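Local coordinates for nuclear inclusion protein A (Tobacco vein mottling virus, PDB 3MMG) that probably acts as a cysteine peptidase of the 3C-like, chymotrypsin-fold type, the class with which potyviruses cut their polyprotein, at residues A[39-44]-A[85-90]; A[44-49]-A[79-84]; A[109-114]-A[153-158]. The protein carries 3 engineered substitutions. All blocks are in the same frame, centred on the assembly; numbering follows the deposited sequence. Where two conformers were deposited one is given.

Interaction 1 of 3, residues A[39-44]-A[85-90]; sequences PYIIAN and IKMAKD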
loop_
_atom_site.group_PDB
_atom_site.type_symbol
_atom_site.label_atom_id
_atom_site.label_comp_id
_atom_site.label_asym_id
_atom_site.label_seq_id
_atom_site.Cartn_x
_atom_site.Cartn_y
_atom_site.Cartn_z
ATOM N N PRO A 39 -5.862 -2.796 -14.400
ATOM C CA PRO A 39 -6.870 -1.777 -14.152
ATOM C C PRO A 39 -7.119 -1.522 -12.656
ATOM O O PRO A 39 -8.094 -0.829 -12.292
ATOM C CB PRO A 39 -8.120 -2.403 -14.776
ATOM C CG PRO A 39 -7.946 -3.859 -14.460
ATOM C CD PRO A 39 -6.478 -4.115 -14.658
ATOM N N TYR A 40 -6.254 -2.073 -11.806
ATOM C CA TYR A 40 -6.458 -2.044 -10.365
ATOM C C TYR A 40 -5.488 -1.109 -9.666
ATOM O O TYR A 40 -4.330 -0.969 -10.085
ATOM C CB TYR A 40 -6.286 -3.452 -9.758
ATOM C CG TYR A 40 -7.089 -4.503 -10.478
ATOM C CD1 TYR A 40 -6.459 -5.499 -11.220
ATOM C CD2 TYR A 40 -8.482 -4.491 -10.414
ATOM C CE1 TYR A 40 -7.214 -6.467 -11.924
ATOM C CE2 TYR A 40 -9.247 -5.447 -11.098
ATOM C CZ TYR A 40 -8.607 -6.428 -11.838
ATOM O OH TYR A 40 -9.356 -7.380 -12.521
ATOM N N ILE A 41 -5.980 -0.492 -8.600
ATOM C CA ILE A 41 -5.159 0.256 -7.648
ATOM C C ILE A 41 -5.227 -0.445 -6.305
ATOM O O ILE A 41 -6.316 -0.691 -5.791
ATOM C CB ILE A 41 -5.692 1.714 -7.454
ATOM C CG1 ILE A 41 -5.830 2.431 -8.813
ATOM C CG2 ILE A 41 -4.788 2.525 -6.502
ATOM C CD1 ILE A 41 -4.552 2.576 -9.555
ATOM N N ILE A 42 -4.060 -0.766 -5.754
ATOM C CA ILE A 42 -3.965 -1.455 -4.465
ATOM C C ILE A 42 -3.622 -0.369 -3.461
ATOM O O ILE A 42 -2.672 0.416 -3.672
ATOM C CB ILE A 42 -2.843 -2.503 -4.503
ATOM C CG1 ILE A 42 -3.151 -3.650 -5.502
ATOM C CG2 ILE A 42 -2.534 -3.019 -3.095
ATOM C CD1 ILE A 42 -1.895 -4.292 -6.093
ATOM N N ALA A 43 -4.398 -0.282 -2.386
ATOM C CA ALA A 43 -4.195 0.788 -1.420
ATOM C C ALA A 43 -4.496 0.294 -0.010
ATOM O O ALA A 43 -4.952 -0.828 0.169
ATOM C CB ALA A 43 -5.088 1.993 -1.769
ATOM N N ASN A 44 -4.247 1.141 0.983
ATOM C CA ASN A 44 -4.730 0.848 2.345
ATOM C C ASN A 44 -6.251 0.994 2.413
ATOM O O ASN A 44 -6.803 1.909 1.810
ATOM C CB ASN A 44 -4.143 1.824 3.358
ATOM C CG ASN A 44 -2.630 1.761 3.432
ATOM O OD1 ASN A 44 -1.950 2.518 2.753
ATOM N ND2 ASN A 44 -2.099 0.825 4.220
ATOM N N ILE A 85 -9.037 -1.515 -5.743
ATOM C CA ILE A 85 -10.048 -0.652 -6.371
ATOM C C ILE A 85 -9.966 -0.885 -7.865
ATOM O O ILE A 85 -8.877 -0.837 -8.441
ATOM C CB ILE A 85 -9.753 0.856 -6.083
ATOM C CG1 ILE A 85 -9.533 1.116 -4.579
ATOM C CG2 ILE A 85 -10.858 1.741 -6.623
ATOM C CD1 ILE A 85 -8.687 2.321 -4.329
ATOM N N LYS A 86 -11.112 -1.127 -8.508
ATOM C CA LYS A 86 -11.107 -1.341 -9.947
ATOM C C LYS A 86 -11.388 -0.015 -10.658
ATOM O O LYS A 86 -12.341 0.675 -10.334
ATOM C CB LYS A 86 -12.148 -2.385 -10.367
ATOM C CG LYS A 86 -11.945 -2.876 -11.803
ATOM C CD LYS A 86 -12.989 -3.892 -12.223
ATOM C CE LYS A 86 -12.712 -4.386 -13.653
ATOM N NZ LYS A 86 -13.287 -5.759 -13.885
ATOM N N MET A 87 -10.559 0.318 -11.634
ATOM C CA MET A 87 -10.744 1.566 -12.358
ATOM C C MET A 87 -11.677 1.367 -13.554
ATOM O O MET A 87 -11.797 0.255 -14.111
ATOM C CB MET A 87 -9.388 2.084 -12.827
ATOM C CG MET A 87 -8.443 2.476 -11.671
ATOM S SD MET A 87 -9.030 3.957 -10.821
ATOM C CE MET A 87 -9.635 3.272 -9.289
ATOM N N ALA A 88 -12.305 2.470 -13.973
ATOM C CA ALA A 88 -13.094 2.499 -15.210
ATOM C C ALA A 88 -12.293 2.161 -16.492
ATOM O O ALA A 88 -11.064 2.306 -16.544
ATOM C CB ALA A 88 -13.720 3.892 -15.333
ATOM N N LYS A 89 -12.993 1.777 -17.560
ATOM C CA LYS A 89 -12.317 1.400 -18.796
ATOM C C LYS A 89 -11.471 2.543 -19.408
ATOM O O LYS A 89 -10.452 2.280 -20.065
ATOM C CB LYS A 89 -13.325 0.817 -19.799
ATOM C CG LYS A 89 -12.670 0.085 -20.972
ATOM C CD LYS A 89 -13.705 -0.650 -21.819
ATOM C CE LYS A 89 -12.996 -1.325 -23.004
ATOM N NZ LYS A 89 -13.945 -2.092 -23.861
ATOM N N ASP A 90 -11.866 3.801 -19.168
ATOM C CA ASP A 90 -11.111 4.959 -19.689
ATOM C C ASP A 90 -9.850 5.325 -18.874
ATOM O O ASP A 90 -9.107 6.275 -19.204
ATOM C CB ASP A 90 -12.032 6.166 -19.853
ATOM C CG ASP A 90 -12.957 6.020 -21.056
ATOM O OD1 ASP A 90 -12.450 6.040 -22.198
ATOM O OD2 ASP A 90 -14.165 5.874 -20.835
#
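Tyr-40 and Lys-86 lie side by side on one face of an antiparallel strand pair, their side chains pointing the same way. The Lys-86 chain runs extended past the phenol, and its CG rests 3.8 Å from Tyr-40 CE2, approaching the ring obliquely. One face of that ring is covered by the residue before it, Pro-39, whose CG stands 3.6 Å above the plane over the ring centre. Trp-197 completes this cluster, lying nearly parallel to the Tyr-40 ring and making a cation-pi contact with Lys-86.

The opposite face of the pair carries Ile-41 and Ile-85, and Met-87 joins them. Ile-41 places CG1 beside its backbone N (chi1 -54°), where it meets Met-87 CG at 3.9 Å. Met-87, bent at chi2 and chi3, curls so that its CE also reaches Ile-41 CG1. Ile-85 sends CD1 along the same face to 4.4 Å from Ala-43 CB. Phe-94 and strand 18-25 back this layer through Ile-41.

Between the layers, the strands are joined by Ile-41 N to Ile-85 O (2.9 Å) and Ile-85 N to Ile-41 O (2.8 Å). Beyond the non-hydrogen-bonded pair Tyr-40/Lys-86, Met-87 N reaches Pro-39 O at 2.8 Å, extending the pairing past the last strand residue. Ile-85 O also receives the CA-H of Tyr-40. Strand 40-43 sits between 28-37, its predecessor in the chain, and 83-86, which returns after three further strands, an antiparallel arrangement consistent with the N-terminal beta-barrel of a chymotrypsin-like protease.

Interaction 2 of 3, residues A[44-49]-A[79-84]; sequences NQHLFR and GRDIIV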
loop_
_atom_site.group_PDB
_atom_site.type_symbol
_atom_site.label_atom_id
_atom_site.label_comp_id
_atom_site.label_asym_id
_atom_site.label_seq_id
_atom_site.Cartn_x
_atom_site.Cartn_y
_atom_site.Cartn_z
ATOM N N ASN A 44 -4.247 1.141 0.983
ATOM C CA ASN A 44 -4.730 0.848 2.345
ATOM C C ASN A 44 -6.251 0.994 2.413
ATOM O O ASN A 44 -6.803 1.909 1.810
ATOM C CB ASN A 44 -4.143 1.824 3.358
ATOM C CG ASN A 44 -2.630 1.761 3.432
ATOM O OD1 ASN A 44 -1.950 2.518 2.753
ATOM N ND2 ASN A 44 -2.099 0.825 4.220
ATOM N N GLN A 45 -6.932 0.120 3.164
ATOM C CA GLN A 45 -8.364 0.388 3.485
ATOM C C GLN A 45 -8.596 1.755 4.110
ATOM O O GLN A 45 -9.607 2.412 3.812
ATOM C CB GLN A 45 -8.966 -0.681 4.408
ATOM C CG GLN A 45 -9.211 -1.995 3.689
ATOM C CD GLN A 45 -9.859 -3.021 4.579
ATOM O OE1 GLN A 45 -10.414 -2.677 5.605
ATOM N NE2 GLN A 45 -9.797 -4.283 4.184
ATOM N N HIS A 46 -7.655 2.213 4.924
ATOM C CA HIS A 46 -7.823 3.475 5.641
ATOM C C HIS A 46 -7.795 4.737 4.770
ATOM O O HIS A 46 -8.096 5.834 5.251
ATOM C CB HIS A 46 -6.884 3.578 6.838
ATOM C CG HIS A 46 -5.486 4.021 6.524
ATOM N ND1 HIS A 46 -4.437 3.129 6.437
ATOM C CD2 HIS A 46 -4.942 5.258 6.394
ATOM C CE1 HIS A 46 -3.313 3.796 6.227
ATOM N NE2 HIS A 46 -3.588 5.091 6.205
ATOM N N LEU A 47 -7.470 4.568 3.489
ATOM C CA LEU A 47 -7.676 5.625 2.505
ATOM C C LEU A 47 -9.144 6.071 2.495
ATOM O O LEU A 47 -9.428 7.229 2.216
ATOM C CB LEU A 47 -7.277 5.145 1.103
ATOM C CG LEU A 47 -7.581 6.061 -0.092
ATOM C CD1 LEU A 47 -6.754 7.350 0.010
ATOM C CD2 LEU A 47 -7.258 5.278 -1.336
ATOM N N PHE A 48 -10.062 5.166 2.817
ATOM C CA PHE A 48 -11.494 5.475 2.765
ATOM C C PHE A 48 -12.152 5.570 4.137
ATOM O O PHE A 48 -13.361 5.342 4.272
ATOM C CB PHE A 48 -12.206 4.471 1.875
ATOM C CG PHE A 48 -11.645 4.421 0.488
ATOM C CD1 PHE A 48 -10.923 3.316 0.058
ATOM C CD2 PHE A 48 -11.812 5.495 -0.374
ATOM C CE1 PHE A 48 -10.383 3.278 -1.236
ATOM C CE2 PHE A 48 -11.279 5.477 -1.660
ATOM C CZ PHE A 48 -10.570 4.372 -2.092
ATOM N N ARG A 49 -11.357 5.920 5.141
ATOM C CA ARG A 49 -11.869 6.207 6.484
ATOM C C ARG A 49 -13.049 7.165 6.445
ATOM O O ARG A 49 -14.046 6.968 7.153
ATOM C CB ARG A 49 -10.785 6.869 7.309
ATOM C CG ARG A 49 -9.808 5.924 7.891
ATOM C CD ARG A 49 -8.869 6.677 8.799
ATOM N NE ARG A 49 -8.071 7.704 8.131
ATOM C CZ ARG A 49 -7.015 8.283 8.700
ATOM N NH1 ARG A 49 -6.655 7.924 9.922
ATOM N NH2 ARG A 49 -6.322 9.213 8.068
ATOM N N GLY A 79 -9.970 -8.356 6.956
ATOM C CA GLY A 79 -9.131 -8.624 8.118
ATOM C C GLY A 79 -7.804 -7.860 8.125
ATOM O O GLY A 79 -7.079 -7.880 9.119
ATOM N N ARG A 80 -7.482 -7.166 7.032
ATOM C CA ARG A 80 -6.246 -6.375 7.022
ATOM C C ARG A 80 -6.397 -5.071 6.255
ATOM O O ARG A 80 -7.374 -4.894 5.525
ATOM C CB ARG A 80 -5.068 -7.188 6.508
ATOM C CG ARG A 80 -5.116 -7.432 5.005
ATOM C CD ARG A 80 -4.026 -8.414 4.575
ATOM N NE ARG A 80 -4.372 -9.770 5.021
ATOM C CZ ARG A 80 -3.558 -10.824 4.996
ATOM N NH1 ARG A 80 -2.305 -10.713 4.535
ATOM N NH2 ARG A 80 -4.005 -12.010 5.430
ATOM N N ASP A 81 -5.424 -4.173 6.425
ATOM C CA ASP A 81 -5.525 -2.803 5.902
ATOM C C ASP A 81 -5.099 -2.698 4.436
ATOM O O ASP A 81 -4.273 -1.845 4.105
ATOM C CB ASP A 81 -4.708 -1.854 6.782
ATOM C CG ASP A 81 -4.913 -0.389 6.419
ATOM O OD1 ASP A 81 -6.006 -0.046 5.888
ATOM O OD2 ASP A 81 -3.985 0.397 6.676
ATOM N N ILE A 82 -5.656 -3.567 3.590
ATOM C CA ILE A 82 -5.474 -3.544 2.126
ATOM C C ILE A 82 -6.823 -3.616 1.394
ATOM O O ILE A 82 -7.731 -4.364 1.782
ATOM C CB ILE A 82 -4.560 -4.694 1.631
ATOM C CG1 ILE A 82 -3.208 -4.664 2.384
ATOM C CG2 ILE A 82 -4.335 -4.582 0.083
ATOM C CD1 ILE A 82 -2.229 -5.794 2.003
ATOM N N ILE A 83 -6.943 -2.829 0.327
ATOM C CA ILE A 83 -8.134 -2.831 -0.518
ATOM C C ILE A 83 -7.687 -2.750 -1.974
ATOM O O ILE A 83 -6.633 -2.194 -2.261
ATOM C CB ILE A 83 -9.106 -1.675 -0.158
ATOM C CG1 ILE A 83 -10.445 -1.863 -0.885
ATOM C CG2 ILE A 83 -8.495 -0.298 -0.452
ATOM C CD1 ILE A 83 -11.599 -1.329 -0.101
ATOM N N VAL A 84 -8.466 -3.349 -2.867
ATOM C CA VAL A 84 -8.208 -3.276 -4.295
ATOM C C VAL A 84 -9.364 -2.490 -4.902
ATOM O O VAL A 84 -10.519 -2.743 -4.590
ATOM C CB VAL A 84 -8.073 -4.674 -4.970
ATOM C CG1 VAL A 84 -7.659 -4.510 -6.403
ATOM C CG2 VAL A 84 -7.014 -5.559 -4.239
HETATM O O HOH W 1 -11.489 -5.888 6.443
#
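His-46 and Asp-81 form a His-carboxylate hydrogen bond, ND1 to OD2 at 2.8 Å, consistent with the His-Asp pair of the catalytic triad in 3C-like proteases of clan PA. The oxygen lies within 3° of the imidazole plane and uses its syn lone pair. His-46 CG occupies the crowded position between backbone N and carbonyl carbon (chi1 82°), which turns ND1 toward the carboxylate; NE2 bonds a polar side chain of the bound peptide, an aromatic side chain of which stacks on the ring.

Both carboxylate oxygens are gripped. OD1 of Asp-81 accepts the backbone N-H of His-46 at 3.0 Å, also by its syn lone pair, so one residue clasps the group at both oxygens. Asn-44 ND2 comes to OD2 at 3.1 Å from above the carboxylate plane, 68° out of it, and Ser-168 OG is a further partner of OD2. The same Asn-44 amide bonds His-167 O, which ties this site to the second barrel. Asp-81 is the central residue of an inverse gamma turn; its carbonyl O receives weak bonds from Gln-45 N and Asn-44 ND2, along with the CA-H of Asn-44.

Further along the segment, Ile-83 leans its CG2 on Asn-44 O and meets the edge of the Phe-48 ring at CE1, 4.1 Å away. The extended Gln-45 side chain runs alongside the backbone of 80-82. Its amide nitrogen, NE2, donates to Ile-82 O at 3.2 Å, above that carbonyl's plane, and to a water at 3.2 Å that also accepts from Gly-79 N at 2.9 Å.

Interaction 3 of 3, residues A[109-114]-A[153-158]; sequences VCMVST and SPLVSI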
loop_
_atom_site.group_PDB
_atom_site.type_symbol
_atom_site.label_atom_id
_atom_site.label_comp_id
_atom_site.label_asym_id
_atom_site.label_seq_id
_atom_site.Cartn_x
_atom_site.Cartn_y
_atom_site.Cartn_z
ATOM N N VAL A 109 13.580 -5.689 4.306
ATOM C CA VAL A 109 12.789 -4.888 3.351
ATOM C C VAL A 109 13.320 -3.473 3.159
ATOM O O VAL A 109 13.888 -2.876 4.086
ATOM C CB VAL A 109 11.275 -4.799 3.743
ATOM C CG1 VAL A 109 10.603 -6.179 3.696
ATOM C CG2 VAL A 109 11.101 -4.132 5.117
ATOM N N CYS A 110 13.162 -2.957 1.930
ATOM C CA CYS A 110 13.328 -1.511 1.621
ATOM C C CYS A 110 12.004 -0.895 1.217
ATOM O O CYS A 110 11.231 -1.521 0.478
ATOM C CB CYS A 110 14.283 -1.287 0.447
ATOM S SG CYS A 110 15.977 -1.723 0.729
ATOM N N MET A 111 11.760 0.351 1.633
ATOM C CA MET A 111 10.576 1.049 1.172
ATOM C C MET A 111 10.919 1.673 -0.167
ATOM O O MET A 111 12.016 2.226 -0.354
ATOM C CB MET A 111 10.141 2.079 2.207
ATOM C CG MET A 111 8.795 2.720 1.858
ATOM S SD MET A 111 8.214 3.794 3.200
ATOM C CE MET A 111 8.028 2.633 4.545
ATOM N N VAL A 112 9.972 1.592 -1.093
ATOM C CA VAL A 112 10.158 2.159 -2.424
ATOM C C VAL A 112 9.073 3.212 -2.665
ATOM O O VAL A 112 7.908 2.999 -2.325
ATOM C CB VAL A 112 10.067 1.076 -3.495
ATOM C CG1 VAL A 112 10.079 1.732 -4.882
ATOM C CG2 VAL A 112 11.227 0.095 -3.360
ATOM N N SER A 113 9.446 4.323 -3.294
ATOM C CA SER A 113 8.442 5.332 -3.638
ATOM C C SER A 113 8.844 5.989 -4.962
ATOM O O SER A 113 9.768 5.528 -5.669
ATOM C CB SER A 113 8.308 6.343 -2.488
ATOM O OG SER A 113 7.263 7.277 -2.695
ATOM N N THR A 114 8.140 7.055 -5.293
ATOM C CA THR A 114 8.341 7.704 -6.560
ATOM C C THR A 114 8.177 9.192 -6.353
ATOM O O THR A 114 7.427 9.646 -5.486
ATOM C CB THR A 114 7.364 7.135 -7.639
ATOM O OG1 THR A 114 7.614 7.735 -8.922
ATOM C CG2 THR A 114 5.904 7.337 -7.226
ATOM N N SER A 153 3.038 2.937 0.677
ATOM C CA SER A 153 4.344 2.726 0.045
ATOM C C SER A 153 4.724 1.257 0.140
ATOM O O SER A 153 4.645 0.661 1.233
ATOM C CB SER A 153 5.424 3.613 0.682
ATOM O OG SER A 153 5.054 4.997 0.617
ATOM N N PRO A 154 5.110 0.646 -0.987
ATOM C CA PRO A 154 5.523 -0.762 -0.906
ATOM C C PRO A 154 6.774 -1.012 -0.063
ATOM O O PRO A 154 7.725 -0.223 -0.086
ATOM C CB PRO A 154 5.797 -1.159 -2.364
ATOM C CG PRO A 154 6.020 0.125 -3.091
ATOM C CD PRO A 154 5.178 1.174 -2.366
ATOM N N LEU A 155 6.738 -2.118 0.667
ATOM C CA LEU A 155 7.930 -2.711 1.280
ATOM C C LEU A 155 8.364 -3.891 0.441
ATOM O O LEU A 155 7.565 -4.806 0.174
ATOM C CB LEU A 155 7.634 -3.161 2.709
ATOM C CG LEU A 155 7.501 -2.089 3.804
ATOM C CD1 LEU A 155 8.778 -1.252 3.936
ATOM C CD2 LEU A 155 6.257 -1.183 3.592
ATOM N N VAL A 156 9.617 -3.848 0.014
ATOM C CA VAL A 156 10.129 -4.749 -1.017
ATOM C C VAL A 156 11.238 -5.623 -0.431
ATOM O O VAL A 156 12.155 -5.111 0.212
ATOM C CB VAL A 156 10.679 -3.930 -2.237
ATOM C CG1 VAL A 156 11.222 -4.864 -3.325
ATOM C CG2 VAL A 156 9.578 -3.056 -2.825
ATOM N N SER A 157 11.167 -6.932 -0.642
ATOM C CA SER A 157 12.232 -7.812 -0.141
ATOM C C SER A 157 13.562 -7.584 -0.883
ATOM O O SER A 157 13.593 -7.500 -2.109
ATOM C CB SER A 157 11.834 -9.276 -0.374
ATOM O OG SER A 157 12.944 -10.119 -0.066
ATOM N N ILE A 158 14.656 -7.492 -0.138
ATOM C CA ILE A 158 15.969 -7.440 -0.781
ATOM C C ILE A 158 16.504 -8.839 -1.116
ATOM O O ILE A 158 17.600 -8.978 -1.703
ATOM C CB ILE A 158 16.990 -6.612 0.050
ATOM C CG1 ILE A 158 17.006 -7.036 1.530
ATOM C CG2 ILE A 158 16.655 -5.157 -0.039
ATOM C CD1 ILE A 158 17.711 -8.348 1.859
HETATM O O HOH W 2 5.440 5.011 -2.223
HETATM O O HOH W 3 7.173 6.899 0.411
#
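Val-112 lays its CG2 methyl against CG2 of Val-156, 3.6 Å away, the two side chains meeting at a slant. Each CG2 is anti to its own carbonyl carbon and beside its backbone N, which brings the two methyls together diagonally across the strands. The ring of Pro-154 continues this patch, its CG 4.2 Å from Val-112 CB.

On the other face, Leu-155 wedges between two residues of the facing strand: its CD1 touches Val-109 CG2 at 3.9 Å and Met-111 CB at 4.0 Å. Met-111 leaves its backbone with CG anti to N (chi1 -173°) and stays extended until a bend at chi3, passing over Ser-153 CB at its CG and SD before CE returns toward Leu-155 CD1.

The backbones pair antiparallel, with Cys-110 and Val-156 exchanging both N-H...O bonds and Val-112 N donating to Pro-154 O at 3.1 Å. The N-to-C directions of the strands are 140° apart, an antiparallel pair with a strong twist, as in a small closed barrel. At the Ser-153 end, where the pairing runs out, water takes over: one molecule donates to Val-112 O and to Ser-153 OG (2.9 Å from OG) and bonds Ser-113 OG, and a second joins the two serine hydroxyls with a weak link to Ser-113. Ser-153 OG also bonds Gln-150 O.

Helix 12-15 packs on one side of the pair, its Ile-14 touching Val-112, Pro-154 and Val-156. Strand 121-133 flanks 109-116 and strand 163-171 flanks 154-157, so this pairing closes the six-stranded antiparallel barrel by joining the two strands that end the order across the sheet.

Interactions 1 and 2 are continuous: they share Asn-44 and strand 83-86, their centres lie about 13 Å apart, and Ile-85 CD1 packs on Phe-48 CZ at 3.6 Å. Along the chain, interaction 2 is nested within the loop closed by interaction 1. Because Asn-44 ends one segment and begins the other, the strand pair in the N-terminal antiparallel sheet runs straight on into the His-46/Asp-81 site. Interaction 3 follows in series, on the opposite side of the chain's centre in the six-stranded barrel, its centre about 21 Å from that of interaction 1 and about 18 Å from that of interaction 2. The arrangement matches the double-barrel chymotrypsin-like fold, whose active site lies between the barrels.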